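BF1531-like N-terminal domain-containing protein (Bacteroides fragilis, PDB 3SLR) is of unknown function, but is probably a hydrolase acting on ester bonds, its N-terminal part including a magnesium-binding, HAD-like phosphatase domain. Local coordinates at residues A[233-244]-A[285-296]. Residues are numbered along the deposited sequence; the frame is centred on the assembly and turned at random.
Sequences IWGGVVGDDGWE and KAKEPFERNPEM
Trp243 and Pro289 bring the two backbones closest, their CA atoms 5.0 Å apart, where segment 233-244, which carries the short helix 238-241, runs against the kinked helix 283-292 and the turn after it. Two tryptophans share the contact, Trp243 on its outer side against Arg292 and Trp234 in its buried part. The Trp243 ring lies over Arg292, whose CB sits 3.5 Å from the centroid of the six-membered ring in a CH-pi contact. Bends at chi2 (-87°) and chi3 fold the arginine back, bringing a guanidinium face over Trp243 CZ2, with the planes 47° apart; a salt bridge to Glu288 helps hold that group. Asn293 ND2 donates to Trp243 O (3.1 Å), in the carbonyl plane, and also to a water bound by Glu244 O. The asparagine's OD1 accepts from Glu295 N in an Asx turn. Deeper in, Trp234 CH2 meets Pro289 CG at 3.6 Å. Met296 SE, of a selenomethionine, makes a Met-aromatic contact with Trp234 CE3 (3.7 Å). Val238 CG2 packs on Pro289, and Ile233 CD1 reaches Phe290 CZ. Trp234 NE1 hydrogen-bonds to OD1 of Asp230, a magnesium ligand, tying this packing to the magnesium site, whose aspartates fit the HAD-type motif. Beyond, Phe290 meets Phe306 of strand 305-309 edge-to-face, and Ile233 rests on helix 255-270.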
ATOM      1  N   ILE A 233      -7.812  14.417  15.200  1.00 15.39           N
ATOM      2  CA  ILE A 233      -8.826  13.378  15.441  1.00 17.88           C
ATOM      3  C   ILE A 233     -10.222  13.911  15.815  1.00 17.30           C
ATOM      4  O   ILE A 233     -11.172  13.146  15.913  1.00 17.59           O
ATOM      5  CB  ILE A 233      -8.368  12.300  16.448  1.00 17.51           C
ATOM      6  CG1 ILE A 233      -8.299  12.862  17.878  1.00 15.91           C
ATOM      7  CG2 ILE A 233      -7.034  11.702  16.002  1.00 17.21           C
ATOM      8  CD1 ILE A 233      -8.268  11.785  18.950  1.00 18.65           C
ATOM      9  N   TRP A 234     -10.333  15.215  16.047  1.00 17.54           N
ATOM     10  CA  TRP A 234     -11.636  15.862  16.221  1.00 15.47           C
ATOM     11  C   TRP A 234     -11.529  17.280  15.687  1.00 17.95           C
ATOM     12  O   TRP A 234     -10.436  17.827  15.601  1.00 16.34           O
ATOM     13  CB  TRP A 234     -12.119  15.863  17.689  1.00 15.77           C
ATOM     14  CG  TRP A 234     -11.195  16.550  18.696  1.00 15.18           C
ATOM     15  CD1 TRP A 234     -10.777  17.856  18.680  1.00 17.04           C
ATOM     16  CD2 TRP A 234     -10.609  15.959  19.869  1.00 16.96           C
ATOM     17  NE1 TRP A 234      -9.953  18.104  19.763  1.00 13.83           N
ATOM     18  CE2 TRP A 234      -9.839  16.957  20.507  1.00 15.49           C
ATOM     19  CE3 TRP A 234     -10.650  14.678  20.435  1.00 19.48           C
ATOM     20  CZ2 TRP A 234      -9.117  16.711  21.681  1.00 16.56           C
ATOM     21  CZ3 TRP A 234      -9.941  14.438  21.602  1.00 18.15           C
ATOM     22  CH2 TRP A 234      -9.187  15.450  22.215  1.00 16.58           C
ATOM     23  N   GLY A 235     -12.653  17.869  15.302  1.00 16.29           N
ATOM     24  CA  GLY A 235     -12.638  19.245  14.843  1.00 17.66           C
ATOM     25  C   GLY A 235     -12.647  20.194  16.031  1.00 19.41           C
ATOM     26  O   GLY A 235     -13.281  19.924  17.043  1.00 20.02           O
ATOM     27  N   GLY A 236     -11.946  21.311  15.908  1.00 22.63           N
ATOM     28  CA  GLY A 236     -11.958  22.308  16.958  1.00 21.35           C
ATOM     29  C   GLY A 236     -10.794  22.187  17.911  1.00 23.48           C
ATOM     30  O   GLY A 236      -9.938  21.310  17.774  1.00 21.15           O
ATOM     31  N   VAL A 237     -10.767  23.080  18.890  1.00 19.03           N
ATOM     32  CA  VAL A 237      -9.659  23.139  19.834  1.00 20.50           C
ATOM     33  C   VAL A 237     -10.235  22.950  21.219  1.00 20.20           C
ATOM     34  O   VAL A 237     -11.022  23.775  21.687  1.00 24.07           O
ATOM     35  CB  VAL A 237      -8.911  24.480  19.723  1.00 24.96           C
ATOM     36  CG1 VAL A 237      -7.815  24.582  20.789  1.00 21.32           C
ATOM     37  CG2 VAL A 237      -8.313  24.630  18.321  1.00 25.63           C
ATOM     38  N   VAL A 238      -9.878  21.842  21.864  1.00 17.79           N
ATOM     39  CA  VAL A 238     -10.547  21.453  23.094  1.00 17.89           C
ATOM     40  C   VAL A 238     -10.367  22.489  24.203  1.00 19.26           C
ATOM     41  O   VAL A 238     -11.293  22.739  24.996  1.00 20.06           O
ATOM     42  CB  VAL A 238     -10.135  20.032  23.557  1.00 18.01           C
ATOM     43  CG1 VAL A 238      -8.666  19.988  24.002  1.00 18.55           C
ATOM     44  CG2 VAL A 238     -11.053  19.544  24.665  1.00 18.84           C
ATOM     45  N   GLY A 239      -9.188  23.103  24.236  1.00 21.79           N
ATOM     46  CA  GLY A 239      -8.868  24.107  25.236  1.00 22.01           C
ATOM     47  C   GLY A 239      -9.762  25.333  25.151  1.00 26.60           C
ATOM     48  O   GLY A 239     -10.068  25.950  26.174  1.00 26.47           O
ATOM     49  N   ASP A 240     -10.171  25.697  23.938  1.00 23.18           N
ATOM     50  CA  ASP A 240     -11.022  26.872  23.752  1.00 27.28           C
ATOM     51  C   ASP A 240     -12.509  26.524  23.728  1.00 29.00           C
ATOM     52  O   ASP A 240     -13.339  27.264  24.264  1.00 29.13           O
ATOM     53  CB  ASP A 240     -10.652  27.615  22.462  1.00 27.60           C
ATOM     54  CG  ASP A 240      -9.221  28.131  22.470  1.00 32.44           C
ATOM     55  OD1 ASP A 240      -8.741  28.572  23.539  1.00 35.83           O
ATOM     56  OD2 ASP A 240      -8.576  28.099  21.399  1.00 37.46           O
ATOM     57  N   ASP A 241     -12.844  25.397  23.112  1.00 23.22           N
ATOM     58  CA  ASP A 241     -14.242  25.078  22.807  1.00 22.57           C
ATOM     59  C   ASP A 241     -14.926  24.216  23.860  1.00 21.91           C
ATOM     60  O   ASP A 241     -16.156  24.264  24.009  1.00 23.74           O
ATOM     61  CB  ASP A 241     -14.346  24.404  21.441  1.00 22.60           C
ATOM     62  CG  ASP A 241     -13.790  25.264  20.329  1.00 28.34           C
ATOM     63  OD1 ASP A 241     -13.697  26.493  20.535  1.00 32.25           O
ATOM     64  OD2 ASP A 241     -13.444  24.719  19.257  1.00 29.99           O
ATOM     65  N   GLY A 242     -14.136  23.441  24.589  1.00 20.64           N
ATOM     66  CA  GLY A 242     -14.660  22.535  25.592  1.00 20.19           C
ATOM     67  C   GLY A 242     -14.847  21.121  25.079  1.00 18.84           C
ATOM     68  O   GLY A 242     -15.129  20.903  23.892  1.00 19.86           O
ATOM     69  N   TRP A 243     -14.721  20.158  25.982  1.00 20.29           N
ATOM     70  CA  TRP A 243     -14.789  18.754  25.603  1.00 18.98           C
ATOM     71  C   TRP A 243     -16.131  18.378  24.982  1.00 19.57           C
ATOM     72  O   TRP A 243     -16.190  17.516  24.122  1.00 19.28           O
ATOM     73  CB  TRP A 243     -14.462  17.832  26.791  1.00 21.88           C
ATOM     74  CG  TRP A 243     -15.469  17.862  27.921  1.00 22.67           C
ATOM     75  CD1 TRP A 243     -15.375  18.576  29.087  1.00 25.78           C
ATOM     76  CD2 TRP A 243     -16.698  17.126  28.000  1.00 22.98           C
ATOM     77  NE1 TRP A 243     -16.476  18.340  29.877  1.00 25.94           N
ATOM     78  CE2 TRP A 243     -17.305  17.457  29.234  1.00 25.20           C
ATOM     79  CE3 TRP A 243     -17.354  16.231  27.143  1.00 22.62           C
ATOM     80  CZ2 TRP A 243     -18.529  16.918  29.632  1.00 26.55           C
ATOM     81  CZ3 TRP A 243     -18.574  15.699  27.548  1.00 22.88           C
ATOM     82  CH2 TRP A 243     -19.144  16.042  28.782  1.00 23.25           C
ATOM     83  N   GLU A 244     -17.215  19.013  25.415  1.00 19.42           N
ATOM     84  CA  GLU A 244     -18.514  18.668  24.842  1.00 20.24           C
ATOM     85  C   GLU A 244     -18.669  19.171  23.411  1.00 18.52           C
ATOM     86  O   GLU A 244     -19.529  18.695  22.669  1.00 18.28           O
ATOM     87  CB  GLU A 244     -19.673  19.157  25.718  1.00 19.72           C
ATOM     88  CG  GLU A 244     -19.565  20.578  26.186  1.00 27.83           C
ATOM     89  CD  GLU A 244     -18.827  20.697  27.509  1.00 28.75           C
ATOM     90  OE1 GLU A 244     -19.467  20.579  28.579  1.00 33.73           O
ATOM     91  OE2 GLU A 244     -17.605  20.920  27.479  1.00 25.40           O
ATOM     92  N   LYS A 285      -7.194  18.256  30.224  1.00 18.67           N
ATOM     93  CA  LYS A 285      -8.134  18.717  29.201  1.00 20.83           C
ATOM     94  C   LYS A 285      -8.112  17.828  27.959  1.00 20.30           C
ATOM     95  O   LYS A 285      -9.144  17.587  27.323  1.00 18.18           O
ATOM     96  CB  LYS A 285      -7.803  20.154  28.792  1.00 19.95           C
ATOM     97  CG  LYS A 285      -7.973  21.175  29.911  1.00 32.12           C
ATOM     98  CD  LYS A 285      -7.916  22.600  29.363  1.00 36.45           C
ATOM     99  CE  LYS A 285      -8.281  23.630  30.435  1.00 45.23           C
ATOM    100  NZ  LYS A 285      -9.586  23.332  31.101  1.00 45.63           N
ATOM    101  N   ALA A 286      -6.922  17.361  27.606  1.00 18.12           N
ATOM    102  CA  ALA A 286      -6.744  16.539  26.423  1.00 18.71           C
ATOM    103  C   ALA A 286      -7.400  15.182  26.593  1.00 18.20           C
ATOM    104  O   ALA A 286      -7.901  14.616  25.630  1.00 18.52           O
ATOM    105  CB  ALA A 286      -5.250  16.365  26.109  1.00 17.55           C
ATOM    106  N   LYS A 287      -7.386  14.656  27.814  1.00 18.08           N
ATOM    107  CA  LYS A 287      -7.988  13.347  28.091  1.00 18.57           C
ATOM    108  C   LYS A 287      -9.506  13.411  28.266  1.00 20.81           C
ATOM    109  O   LYS A 287     -10.193  12.403  28.118  1.00 21.68           O
ATOM    110  CB  LYS A 287      -7.375  12.717  29.339  1.00 19.19           C
ATOM    111  CG  LYS A 287      -5.950  12.206  29.137  1.00 18.08           C
ATOM    112  CD  LYS A 287      -5.349  11.671  30.433  1.00 22.23           C
ATOM    113  CE  LYS A 287      -4.051  10.908  30.140  1.00 27.88           C
ATOM    114  NZ  LYS A 287      -3.505  10.198  31.335  1.00 32.89           N
ATOM    115  N   GLU A 288     -10.021  14.588  28.595  1.00 21.37           N
ATOM    116  CA  GLU A 288     -11.441  14.709  28.929  1.00 21.20           C
ATOM    117  C   GLU A 288     -12.413  14.199  27.855  1.00 19.75           C
ATOM    118  O   GLU A 288     -13.358  13.489  28.184  1.00 21.71           O
ATOM    119  CB  GLU A 288     -11.791  16.136  29.351  1.00 21.96           C
ATOM    120  CG  GLU A 288     -12.241  16.226  30.802  1.00 30.59           C
ATOM    121  CD  GLU A 288     -12.742  17.603  31.170  1.00 32.27           C
ATOM    122  OE1 GLU A 288     -12.213  18.596  30.618  1.00 29.56           O
ATOM    123  OE2 GLU A 288     -13.673  17.690  32.000  1.00 33.80           O
ATOM    124  N   PRO A 289     -12.180  14.540  26.573  1.00 18.47           N
ATOM    125  CA  PRO A 289     -13.112  14.032  25.558  1.00 19.83           C
ATOM    126  C   PRO A 289     -13.111  12.509  25.476  1.00 20.93           C
ATOM    127  O   PRO A 289     -14.175  11.926  25.309  1.00 18.00           O
ATOM    128  CB  PRO A 289     -12.589  14.643  24.255  1.00 18.23           C
ATOM    129  CG  PRO A 289     -11.818  15.840  24.671  1.00 22.30           C
ATOM    130  CD  PRO A 289     -11.196  15.473  25.998  1.00 18.31           C
ATOM    131  N   PHE A 290     -11.941  11.875  25.596  1.00 19.95           N
ATOM    132  CA  PHE A 290     -11.877  10.417  25.623  1.00 18.46           C
ATOM    133  C   PHE A 290     -12.731   9.875  26.753  1.00 18.55           C
ATOM    134  O   PHE A 290     -13.421   8.866  26.598  1.00 24.25           O
ATOM    135  CB  PHE A 290     -10.431   9.926  25.805  1.00 18.81           C
ATOM    136  CG  PHE A 290      -9.533  10.220  24.636  1.00 21.13           C
ATOM    137  CD1 PHE A 290      -8.886  11.443  24.529  1.00 18.54           C
ATOM    138  CD2 PHE A 290      -9.327   9.269  23.643  1.00 19.34           C
ATOM    139  CE1 PHE A 290      -8.055  11.720  23.452  1.00 17.69           C
ATOM    140  CE2 PHE A 290      -8.489   9.531  22.565  1.00 21.67           C
ATOM    141  CZ  PHE A 290      -7.854  10.764  22.465  1.00 17.67           C
ATOM    142  N   GLU A 291     -12.672  10.555  27.894  1.00 21.38           N
ATOM    143  CA  GLU A 291     -13.349  10.106  29.107  1.00 23.31           C
ATOM    144  C   GLU A 291     -14.842  10.450  29.151  1.00 23.59           C
ATOM    145  O   GLU A 291     -15.633   9.656  29.654  1.00 26.53           O
ATOM    146  CB  GLU A 291     -12.665  10.701  30.344  1.00 25.42           C
ATOM    147  CG  GLU A 291     -11.179  10.372  30.470  1.00 25.36           C
ATOM    148  CD  GLU A 291     -10.484  11.204  31.542  1.00 34.44           C
ATOM    149  OE1 GLU A 291     -10.935  12.341  31.810  1.00 34.83           O
ATOM    150  OE2 GLU A 291      -9.478  10.727  32.112  1.00 36.32           O
ATOM    151  N   ARG A 292     -15.220  11.619  28.632  1.00 21.24           N
ATOM    152  CA  ARG A 292     -16.570  12.168  28.875  1.00 20.92           C
ATOM    153  C   ARG A 292     -17.478  12.215  27.642  1.00 21.96           C
ATOM    154  O   ARG A 292     -18.703  12.180  27.773  1.00 22.89           O
ATOM    155  CB  ARG A 292     -16.494  13.595  29.434  1.00 22.89           C
ATOM    156  CG  ARG A 292     -15.546  13.825  30.617  1.00 29.63           C
ATOM    157  CD  ARG A 292     -16.185  13.556  31.979  1.00 34.24           C
ATOM    158  NE  ARG A 292     -17.435  14.289  32.218  1.00 33.67           N
ATOM    159  CZ  ARG A 292     -17.526  15.494  32.782  1.00 31.72           C
ATOM    160  NH1 ARG A 292     -16.442  16.153  33.164  1.00 39.70           N
ATOM    161  NH2 ARG A 292     -18.718  16.050  32.960  1.00 37.33           N
ATOM    162  N   ASN A 293     -16.888  12.341  26.457  1.00 20.96           N
ATOM    163  CA  ASN A 293     -17.668  12.513  25.231  1.00 21.00           C
ATOM    164  C   ASN A 293     -18.009  11.173  24.571  1.00 20.62           C
ATOM    165  O   ASN A 293     -17.137  10.497  24.034  1.00 18.62           O
ATOM    166  CB  ASN A 293     -16.940  13.455  24.261  1.00 19.94           C
ATOM    167  CG  ASN A 293     -17.811  13.895  23.086  1.00 20.95           C
ATOM    168  OD1 ASN A 293     -18.608  13.119  22.562  1.00 20.57           O
ATOM    169  ND2 ASN A 293     -17.648  15.146  22.659  1.00 17.81           N
ATOM    170  N   PRO A 294     -19.299  10.805  24.585  1.00 22.71           N
ATOM    171  CA  PRO A 294     -19.797   9.512  24.098  1.00 19.26           C
ATOM    172  C   PRO A 294     -19.618   9.313  22.598  1.00 21.27           C
ATOM    173  O   PRO A 294     -19.718   8.181  22.142  1.00 25.48           O
ATOM    174  CB  PRO A 294     -21.303   9.566  24.413  1.00 22.89           C
ATOM    175  CG  PRO A 294     -21.492  10.714  25.312  1.00 28.33           C
ATOM    176  CD  PRO A 294     -20.387  11.677  25.047  1.00 22.92           C
ATOM    177  N   GLU A 295     -19.393  10.385  21.843  1.00 20.34           N
ATOM    178  CA  GLU A 295     -19.228  10.259  20.399  1.00 21.02           C
ATOM    179  C   GLU A 295     -17.814   9.884  19.995  1.00 23.21           C
ATOM    180  O   GLU A 295     -17.569   9.599  18.836  1.00 21.97           O
ATOM    181  CB  GLU A 295     -19.646  11.532  19.653  1.00 24.42           C
ATOM    182  CG  GLU A 295     -21.134  11.621  19.350  1.00 30.24           C
ATOM    183  CD  GLU A 295     -21.679  10.389  18.636  1.00 29.96           C
ATOM    184  OE1 GLU A 295     -21.346  10.172  17.450  1.00 33.38           O
ATOM    185  OE2 GLU A 295     -22.437   9.627  19.268  1.00 32.11           O
HETATM  186  N   MSE A 296     -16.883   9.887  20.944  1.00 20.47           N
HETATM  187  CA  MSE A 296     -15.527   9.445  20.638  1.00 19.05           C
HETATM  188  C   MSE A 296     -15.528   7.968  20.238  1.00 21.32           C
HETATM  189  O   MSE A 296     -16.134   7.126  20.907  1.00 20.30           O
HETATM  190  CB  MSE A 296     -14.597   9.664  21.842  1.00 19.10           C
HETATM  191  CG  MSE A 296     -14.317  11.128  22.159  1.00 20.07           C
HETATM  192 SE   MSE A 296     -13.140  11.984  20.865  1.00 29.73          SE
HETATM  193  CE  MSE A 296     -11.461  11.050  21.287  1.00 16.89           C
TER
HETATM  194  O   HOH W   1     -19.025  16.863  20.674  1.00 21.21           O